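Local coordinates for 3,4-dihydroxy-2-butanone 4-phosphate synthase (Candida albicans, PDB 1TKS), which catalyses the conversion of D-ribulose 5-phosphate to formate and 3,4-dihydroxy-2-butanone 4-phosphate in riboflavin biosynthesis, at residues 131-139 / 146-154; 15-23 / 35-46. All coordinates share one frame; numbering follows the deposited sequence.

Contact 1 of 2, residues 131-139 / 146-154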
loop_
_atom_site.group_PDB
_atom_site.type_symbol
_atom_site.label_atom_id
_atom_site.label_comp_id
_atom_site.label_asym_id
_atom_site.label_seq_id
_atom_site.Cartn_x
_atom_site.Cartn_y
_atom_site.Cartn_z
ATOM N N PRO B 131 -5.818 7.585 -5.230
ATOM C CA PRO B 131 -5.681 8.685 -6.191
ATOM C C PRO B 131 -5.102 9.903 -5.472
ATOM O O PRO B 131 -5.365 10.111 -4.287
ATOM C CB PRO B 131 -7.122 8.940 -6.653
ATOM C CG PRO B 131 -7.811 7.620 -6.419
ATOM C CD PRO B 131 -7.226 7.182 -5.092
ATOM N N LEU B 132 -4.313 10.699 -6.190
ATOM C CA LEU B 132 -3.709 11.904 -5.623
ATOM C C LEU B 132 -4.085 13.091 -6.498
ATOM O O LEU B 132 -4.107 12.975 -7.720
ATOM C CB LEU B 132 -2.187 11.779 -5.579
ATOM C CG LEU B 132 -1.617 10.580 -4.824
ATOM C CD1 LEU B 132 -0.107 10.729 -4.710
ATOM C CD2 LEU B 132 -2.247 10.488 -3.447
ATOM N N ARG B 133 -4.377 14.229 -5.873
ATOM C CA ARG B 133 -4.765 15.423 -6.617
ATOM C C ARG B 133 -3.608 16.378 -6.893
ATOM O O ARG B 133 -3.082 17.010 -5.976
ATOM C CB ARG B 133 -5.869 16.172 -5.867
ATOM C CG ARG B 133 -7.166 15.389 -5.740
ATOM C CD ARG B 133 -8.249 16.214 -5.062
ATOM N NE ARG B 133 -8.642 17.336 -5.911
ATOM C CZ ARG B 133 -9.653 18.160 -5.655
ATOM N NH1 ARG B 133 -10.388 17.999 -4.564
ATOM N NH2 ARG B 133 -9.930 19.145 -6.497
ATOM N N ALA B 134 -3.221 16.488 -8.159
ATOM C CA ALA B 134 -2.134 17.383 -8.549
ATOM C C ALA B 134 -2.686 18.801 -8.691
ATOM O O ALA B 134 -3.721 19.008 -9.325
ATOM C CB ALA B 134 -1.526 16.921 -9.867
ATOM N N VAL B 135 -1.996 19.776 -8.109
ATOM C CA VAL B 135 -2.455 21.160 -8.173
ATOM C C VAL B 135 -2.333 21.766 -9.568
ATOM O O VAL B 135 -1.465 21.378 -10.356
ATOM C CB VAL B 135 -1.680 22.068 -7.175
ATOM C CG1 VAL B 135 -1.827 21.529 -5.766
ATOM C CG2 VAL B 135 -0.202 22.160 -7.561
ATOM N N PRO B 136 -3.225 22.715 -9.900
ATOM C CA PRO B 136 -3.192 23.371 -11.209
ATOM C C PRO B 136 -1.836 24.051 -11.374
ATOM O O PRO B 136 -1.340 24.689 -10.444
ATOM C CB PRO B 136 -4.326 24.384 -11.113
ATOM C CG PRO B 136 -5.305 23.705 -10.224
ATOM C CD PRO B 136 -4.418 23.127 -9.140
ATOM N N GLY B 137 -1.244 23.927 -12.556
ATOM C CA GLY B 137 0.055 24.530 -12.785
ATOM C C GLY B 137 1.138 23.482 -12.630
ATOM O O GLY B 137 2.284 23.696 -13.019
ATOM N N LEU B 138 0.765 22.348 -12.044
ATOM C CA LEU B 138 1.677 21.228 -11.838
ATOM C C LEU B 138 3.023 21.638 -11.234
ATOM O O LEU B 138 3.052 22.340 -10.225
ATOM C CB LEU B 138 1.863 20.481 -13.164
ATOM C CG LEU B 138 0.542 20.000 -13.795
ATOM C CD1 LEU B 138 0.829 19.340 -15.133
ATOM C CD2 LEU B 138 -0.171 19.032 -12.851
ATOM N N LEU B 139 4.128 21.212 -11.841
ATOM C CA LEU B 139 5.457 21.526 -11.316
ATOM C C LEU B 139 5.827 22.998 -11.229
ATOM O O LEU B 139 6.789 23.357 -10.549
ATOM C CB LEU B 139 6.526 20.792 -12.120
ATOM C CG LEU B 139 6.520 19.274 -11.935
ATOM C CD1 LEU B 139 7.566 18.654 -12.843
ATOM C CD2 LEU B 139 6.799 18.927 -10.476
ATOM N N THR B 146 3.606 14.102 -7.206
ATOM C CA THR B 146 2.251 13.994 -7.732
ATOM C C THR B 146 2.177 14.875 -8.970
ATOM O O THR B 146 1.740 14.433 -10.036
ATOM C CB THR B 146 1.208 14.476 -6.706
ATOM O OG1 THR B 146 1.226 13.604 -5.574
ATOM C CG2 THR B 146 -0.188 14.474 -7.315
ATOM N N GLU B 147 2.610 16.123 -8.823
ATOM C CA GLU B 147 2.611 17.052 -9.944
ATOM C C GLU B 147 3.540 16.545 -11.042
ATOM O O GLU B 147 3.242 16.692 -12.226
ATOM C CB GLU B 147 3.069 18.443 -9.495
ATOM C CG GLU B 147 2.040 19.255 -8.707
ATOM C CD GLU B 147 1.725 18.653 -7.342
ATOM O OE1 GLU B 147 2.666 18.163 -6.679
ATOM O OE2 GLU B 147 0.550 18.697 -6.929
ATOM N N ALA B 148 4.662 15.945 -10.655
ATOM C CA ALA B 148 5.603 15.436 -11.642
ATOM C C ALA B 148 4.967 14.367 -12.525
ATOM O O ALA B 148 5.133 14.383 -13.749
ATOM C CB ALA B 148 6.836 14.878 -10.952
ATOM N N ALA B 149 4.233 13.443 -11.911
ATOM C CA ALA B 149 3.575 12.372 -12.662
ATOM C C ALA B 149 2.594 12.931 -13.690
ATOM O O ALA B 149 2.620 12.541 -14.856
ATOM C CB ALA B 149 2.848 11.418 -11.704
ATOM N N VAL B 150 1.724 13.845 -13.266
ATOM C CA VAL B 150 0.761 14.425 -14.191
ATOM C C VAL B 150 1.477 15.276 -15.246
ATOM O O VAL B 150 1.038 15.349 -16.392
ATOM C CB VAL B 150 -0.292 15.270 -13.432
ATOM C CG1 VAL B 150 -1.286 15.893 -14.412
ATOM C CG2 VAL B 150 -1.026 14.385 -12.428
ATOM N N GLN B 151 2.588 15.899 -14.865
ATOM C CA GLN B 151 3.357 16.720 -15.798
ATOM C C GLN B 151 3.973 15.838 -16.886
ATOM O O GLN B 151 3.963 16.198 -18.064
ATOM C CB GLN B 151 4.473 17.460 -15.060
ATOM C CG GLN B 151 5.153 18.555 -15.878
ATOM C CD GLN B 151 4.482 19.901 -15.709
ATOM O OE1 GLN B 151 3.783 20.389 -16.601
ATOM N NE2 GLN B 151 4.688 20.509 -14.551
ATOM N N LEU B 152 4.524 14.694 -16.484
ATOM C CA LEU B 152 5.133 13.775 -17.434
ATOM C C LEU B 152 4.093 13.285 -18.430
ATOM O O LEU B 152 4.325 13.298 -19.638
ATOM C CB LEU B 152 5.768 12.586 -16.706
ATOM C CG LEU B 152 7.107 12.907 -16.034
ATOM C CD1 LEU B 152 7.480 11.807 -15.051
ATOM C CD2 LEU B 152 8.188 13.061 -17.100
ATOM N N SER B 153 2.939 12.861 -17.927
ATOM C CA SER B 153 1.881 12.380 -18.801
ATOM C C SER B 153 1.458 13.463 -19.793
ATOM O O SER B 153 1.286 13.194 -20.983
ATOM C CB SER B 153 0.683 11.910 -17.969
ATOM O OG SER B 153 1.004 10.713 -17.283
ATOM N N THR B 154 1.297 14.689 -19.307
ATOM C CA THR B 154 0.902 15.800 -20.166
ATOM C C THR B 154 1.940 16.042 -21.261
ATOM O O THR B 154 1.601 16.164 -22.442
ATOM C CB THR B 154 0.715 17.094 -19.346
ATOM O OG1 THR B 154 -0.319 16.894 -18.375
ATOM C CG2 THR B 154 0.327 18.254 -20.255
HETATM O O HOH W 1 -0.723 17.689 -4.800
#

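Contact 2 of 2, residues 15-23 / 35-46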
loop_
_atom_site.group_PDB
_atom_site.type_symbol
_atom_site.label_atom_id
_atom_site.label_comp_id
_atom_site.label_asym_id
_atom_site.label_seq_id
_atom_site.Cartn_x
_atom_site.Cartn_y
_atom_site.Cartn_z
ATOM N N TYR B 15 8.621 7.203 -21.620
ATOM C CA TYR B 15 7.386 7.306 -20.855
ATOM C C TYR B 15 6.188 7.140 -21.792
ATOM O O TYR B 15 5.212 6.471 -21.458
ATOM C CB TYR B 15 7.364 8.663 -20.142
ATOM C CG TYR B 15 6.285 8.847 -19.100
ATOM C CD1 TYR B 15 5.013 9.282 -19.458
ATOM C CD2 TYR B 15 6.551 8.627 -17.749
ATOM C CE1 TYR B 15 4.034 9.502 -18.492
ATOM C CE2 TYR B 15 5.581 8.842 -16.778
ATOM C CZ TYR B 15 4.325 9.283 -17.156
ATOM O OH TYR B 15 3.369 9.515 -16.197
ATOM N N LYS B 16 6.272 7.732 -22.978
ATOM C CA LYS B 16 5.191 7.620 -23.950
ATOM C C LYS B 16 5.023 6.165 -24.399
ATOM O O LYS B 16 3.911 5.723 -24.702
ATOM C CB LYS B 16 5.490 8.508 -25.161
ATOM C CG LYS B 16 4.370 8.597 -26.183
ATOM C CD LYS B 16 4.804 9.444 -27.369
ATOM C CE LYS B 16 5.151 10.863 -26.935
ATOM N NZ LYS B 16 5.781 11.648 -28.036
ATOM N N ASN B 17 6.130 5.423 -24.423
ATOM C CA ASN B 17 6.122 4.027 -24.851
ATOM C C ASN B 17 5.793 3.062 -23.708
ATOM O O ASN B 17 6.011 1.856 -23.820
ATOM C CB ASN B 17 7.478 3.665 -25.474
ATOM C CG ASN B 17 7.352 2.695 -26.644
ATOM O OD1 ASN B 17 8.344 2.367 -27.301
ATOM N ND2 ASN B 17 6.133 2.237 -26.912
ATOM N N GLY B 18 5.281 3.605 -22.607
ATOM C CA GLY B 18 4.891 2.776 -21.478
ATOM C C GLY B 18 5.972 2.319 -20.515
ATOM O O GLY B 18 5.761 1.380 -19.747
ATOM N N GLU B 19 7.128 2.969 -20.545
ATOM C CA GLU B 19 8.197 2.590 -19.639
ATOM C C GLU B 19 8.090 3.372 -18.349
ATOM O O GLU B 19 7.438 4.417 -18.281
ATOM C CB GLU B 19 9.573 2.877 -20.243
ATOM C CG GLU B 19 9.824 2.271 -21.600
ATOM C CD GLU B 19 11.250 2.481 -22.064
ATOM O OE1 GLU B 19 11.474 2.520 -23.291
ATOM O OE2 GLU B 19 12.149 2.599 -21.200
ATOM N N PHE B 20 8.744 2.841 -17.328
ATOM C CA PHE B 20 8.802 3.481 -16.029
ATOM C C PHE B 20 9.959 4.464 -16.103
ATOM O O PHE B 20 10.829 4.361 -16.972
ATOM C CB PHE B 20 9.147 2.468 -14.939
ATOM C CG PHE B 20 7.976 1.730 -14.380
ATOM C CD1 PHE B 20 7.787 0.379 -14.652
ATOM C CD2 PHE B 20 7.075 2.378 -13.542
ATOM C CE1 PHE B 20 6.719 -0.317 -14.085
ATOM C CE2 PHE B 20 6.008 1.690 -12.974
ATOM C CZ PHE B 20 5.829 0.340 -13.247
ATOM N N LEU B 21 9.949 5.419 -15.188
ATOM C CA LEU B 21 11.026 6.380 -15.051
ATOM C C LEU B 21 11.275 6.448 -13.553
ATOM O O LEU B 21 10.335 6.394 -12.761
ATOM C CB LEU B 21 10.631 7.767 -15.568
ATOM C CG LEU B 21 10.615 7.967 -17.081
ATOM C CD1 LEU B 21 10.161 9.387 -17.401
ATOM C CD2 LEU B 21 12.003 7.718 -17.654
ATOM N N ILE B 22 12.543 6.506 -13.164
ATOM C CA ILE B 22 12.895 6.640 -11.761
ATOM C C ILE B 22 13.002 8.149 -11.616
ATOM O O ILE B 22 13.716 8.801 -12.379
ATOM C CB ILE B 22 14.245 5.977 -11.443
ATOM C CG1 ILE B 22 14.124 4.465 -11.631
ATOM C CG2 ILE B 22 14.665 6.303 -10.009
ATOM C CD1 ILE B 22 15.452 3.724 -11.631
ATOM N N VAL B 23 12.277 8.701 -10.654
ATOM C CA VAL B 23 12.263 10.141 -10.454
ATOM C C VAL B 23 12.768 10.576 -9.079
ATOM O O VAL B 23 12.270 10.110 -8.057
ATOM C CB VAL B 23 10.825 10.678 -10.667
ATOM C CG1 VAL B 23 10.780 12.173 -10.464
ATOM C CG2 VAL B 23 10.345 10.320 -12.074
ATOM N N LEU B 35 9.233 5.222 -8.613
ATOM C CA LEU B 35 8.962 4.730 -9.957
ATOM C C LEU B 35 7.674 5.414 -10.401
ATOM O O LEU B 35 6.708 5.477 -9.639
ATOM C CB LEU B 35 8.760 3.216 -9.946
ATOM C CG LEU B 35 10.046 2.394 -9.921
ATOM C CD1 LEU B 35 9.707 0.930 -9.723
ATOM C CD2 LEU B 35 10.806 2.606 -11.227
ATOM N N ILE B 36 7.666 5.939 -11.623
ATOM C CA ILE B 36 6.486 6.611 -12.168
ATOM C C ILE B 36 6.272 6.230 -13.631
ATOM O O ILE B 36 7.229 6.137 -14.399
ATOM C CB ILE B 36 6.616 8.159 -12.146
ATOM C CG1 ILE B 36 7.012 8.647 -10.750
ATOM C CG2 ILE B 36 5.295 8.791 -12.584
ATOM C CD1 ILE B 36 7.108 10.162 -10.630
ATOM N N MET B 37 5.019 5.999 -14.010
ATOM C CA MET B 37 4.690 5.694 -15.400
ATOM C C MET B 37 3.274 6.148 -15.702
ATOM O O MET B 37 2.515 6.478 -14.793
ATOM C CB MET B 37 4.855 4.194 -15.715
ATOM C CG MET B 37 3.789 3.241 -15.155
ATOM S SD MET B 37 3.851 1.624 -15.960
ATOM C CE MET B 37 3.045 1.953 -17.510
ATOM N N ALA B 38 2.934 6.172 -16.985
ATOM C CA ALA B 38 1.612 6.593 -17.429
ATOM C C ALA B 38 0.528 5.675 -16.873
ATOM O O ALA B 38 0.600 4.459 -17.020
ATOM C CB ALA B 38 1.558 6.602 -18.950
ATOM N N ALA B 39 -0.481 6.266 -16.241
ATOM C CA ALA B 39 -1.568 5.489 -15.659
ATOM C C ALA B 39 -2.304 4.642 -16.692
ATOM O O ALA B 39 -2.638 3.481 -16.434
ATOM C CB ALA B 39 -2.555 6.418 -14.945
ATOM N N GLU B 40 -2.556 5.218 -17.863
ATOM C CA GLU B 40 -3.280 4.512 -18.915
ATOM C C GLU B 40 -2.508 3.363 -19.542
ATOM O O GLU B 40 -3.085 2.545 -20.258
ATOM C CB GLU B 40 -3.697 5.494 -20.013
ATOM C CG GLU B 40 -2.532 6.190 -20.699
ATOM C CD GLU B 40 -2.982 7.375 -21.529
ATOM O OE1 GLU B 40 -3.371 7.182 -22.699
ATOM O OE2 GLU B 40 -2.961 8.499 -20.995
ATOM N N LEU B 41 -1.214 3.276 -19.259
ATOM C CA LEU B 41 -0.404 2.224 -19.861
ATOM C C LEU B 41 0.050 1.124 -18.916
ATOM O O LEU B 41 0.668 0.156 -19.357
ATOM C CB LEU B 41 0.825 2.842 -20.531
ATOM C CG LEU B 41 0.571 3.921 -21.587
ATOM C CD1 LEU B 41 1.901 4.471 -22.085
ATOM C CD2 LEU B 41 -0.236 3.339 -22.734
ATOM N N ILE B 42 -0.253 1.256 -17.627
ATOM C CA ILE B 42 0.178 0.240 -16.670
ATOM C C ILE B 42 -0.602 -1.065 -16.784
ATOM O O ILE B 42 -1.818 -1.109 -16.611
ATOM C CB ILE B 42 0.129 0.769 -15.206
ATOM C CG1 ILE B 42 0.881 -0.189 -14.283
ATOM C CG2 ILE B 42 -1.311 0.938 -14.737
ATOM C CD1 ILE B 42 1.206 0.403 -12.916
ATOM N N THR B 43 0.132 -2.128 -17.096
ATOM C CA THR B 43 -0.439 -3.460 -17.256
ATOM C C THR B 43 -0.340 -4.245 -15.962
ATOM O O THR B 43 0.264 -3.788 -14.993
ATOM C CB THR B 43 0.325 -4.262 -18.324
ATOM O OG1 THR B 43 1.701 -4.365 -17.930
ATOM C CG2 THR B 43 0.247 -3.578 -19.672
ATOM N N GLN B 44 -0.930 -5.436 -15.964
ATOM C CA GLN B 44 -0.887 -6.312 -14.804
ATOM C C GLN B 44 0.572 -6.593 -14.458
ATOM O O GLN B 44 0.972 -6.483 -13.304
ATOM C CB GLN B 44 -1.606 -7.630 -15.110
ATOM C CG GLN B 44 -1.779 -8.550 -13.909
ATOM C CD GLN B 44 -0.570 -9.427 -13.622
ATOM O OE1 GLN B 44 -0.547 -10.153 -12.628
ATOM N NE2 GLN B 44 0.431 -9.376 -14.494
ATOM N N GLU B 45 1.363 -6.948 -15.466
ATOM C CA GLU B 45 2.772 -7.251 -15.252
ATOM C C GLU B 45 3.541 -6.046 -14.726
ATOM O O GLU B 45 4.383 -6.180 -13.838
ATOM C CB GLU B 45 3.440 -7.728 -16.546
ATOM C CG GLU B 45 2.903 -9.023 -17.144
ATOM C CD GLU B 45 1.525 -8.875 -17.760
ATOM O OE1 GLU B 45 1.122 -7.737 -18.080
ATOM O OE2 GLU B 45 0.849 -9.907 -17.941
ATOM N N LYS B 46 3.260 -4.866 -15.269
ATOM C CA LYS B 46 3.961 -3.661 -14.835
ATOM C C LYS B 46 3.583 -3.264 -13.418
ATOM O O LYS B 46 4.410 -2.725 -12.676
ATOM C CB LYS B 46 3.690 -2.517 -15.810
ATOM C CG LYS B 46 4.426 -2.691 -17.130
ATOM C CD LYS B 46 3.963 -1.702 -18.181
ATOM C CE LYS B 46 4.842 -1.795 -19.417
ATOM N NZ LYS B 46 4.412 -0.867 -20.490
HETATM O O HOH W 2 4.807 5.197 -19.021
HETATM O O HOH W 3 6.762 -0.841 -22.358
#

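Contact 1 of 2, residues 131-139 / 146-154
E147 of helix 146-154 accepts the backbone N-H of V135 on its OE2 (N to OE2 3.0 Å), through the lone pair turned away from its other oxygen. A bend at chi2 (67°) folds the carboxylate back toward V135. Glutamate suits the place by having two oxygens to share: OE1 makes a salt bridge with R142, and a water within hydrogen-bonding distance of both OE2 and R133 O (2.7 Å each) links helix and strand. A134, small enough to let strand and helix close up, sets its CB against V150 CG2 (3.6 Å) and also meets T146 CG2. That methyl lies anti to the T146 backbone N, with OG1 beside it (chi1 -65°), which carries it to A134. T146 probably belongs to the D-ribulose 5-phosphate site, so the contact holds the start of a helix that contributes to that site. L138 crosses V150 at about a right angle, CD2 to CG1 3.7 Å, brought there by a type II turn whose G137 has a positive phi that favours glycine. Strand 131-134 runs 80° to the helix and pairs with parallel strand 59-63, whose P61 touches T146, A149 and V150; helix 195-203 packs on L139 and Q151.

Contact 2 of 2, residues 15-23 / 35-46
L35 lies side by side with I22, its CD2 3.8 Å from I22 CG1, the two chains pointing the same way from a non-hydrogen-bonded pair. At I36 the strands bond twice: its N-H goes to L21 O and its O takes the L21 N-H, N to O 2.9 Å in each case. On the face it shares with L21, I36 sends CD1 onto V23 CG2 (3.5 Å), a close fit of beta-branched residues. M37 puts CG between its backbone N and carbonyl carbon (chi1 74°), which lays the flexible thioether over one face of the F20 ring: SD sits 3.8 Å from the ring centroid, 19° off the normal, a Met-aromatic contact. A38 is small enough for the Y15 ring to lie over its backbone N, and that N-H is satisfied by a water that also donates to Y15 O and E19 O. L41 presses CD1 tightly on G18 CA (3.5 Å). T43, at the N-cap, accepts the K46 backbone N-H on OG1. K46, extended beyond CG, donates a hydrogen bond from NZ to G18 O (2.7 Å), tilted from the carbonyl plane, and a water joins NZ to N17 O. Its own O meets the F20 ring edge in plane. G18, at positive phi, is the C-prime glycine of a Schellman motif ending helix 8-16; strands 21-24 and 34-38 pair as an antiparallel hairpin, central in a four-stranded mixed sheet.

Overall arrangement
Contact 1 and contact 2 have centres about 15 Å apart and meet through helix 146-154, which packs against residues 131-139 and also touches both the end of helix 8-16, at Y15, and the hairpin strand, at I36. Y15 OH and S153 OG are 2.9 Å apart, a probable hydrogen bond, and L152 CB lies 3.6 Å from Y15 CZ. Nearby, A149 CB meets I36 CG2 at 3.7 Å. The helix thus joins strand 129-134 to the sheet of the hairpin. Contact 1 contributes T146 to the probable substrate site, and contact 2 lies next to it through I36, whose side chain is about 5 Å from those of D34 and H145, which probably bind D-ribulose 5-phosphate, H145 probably magnesium as well.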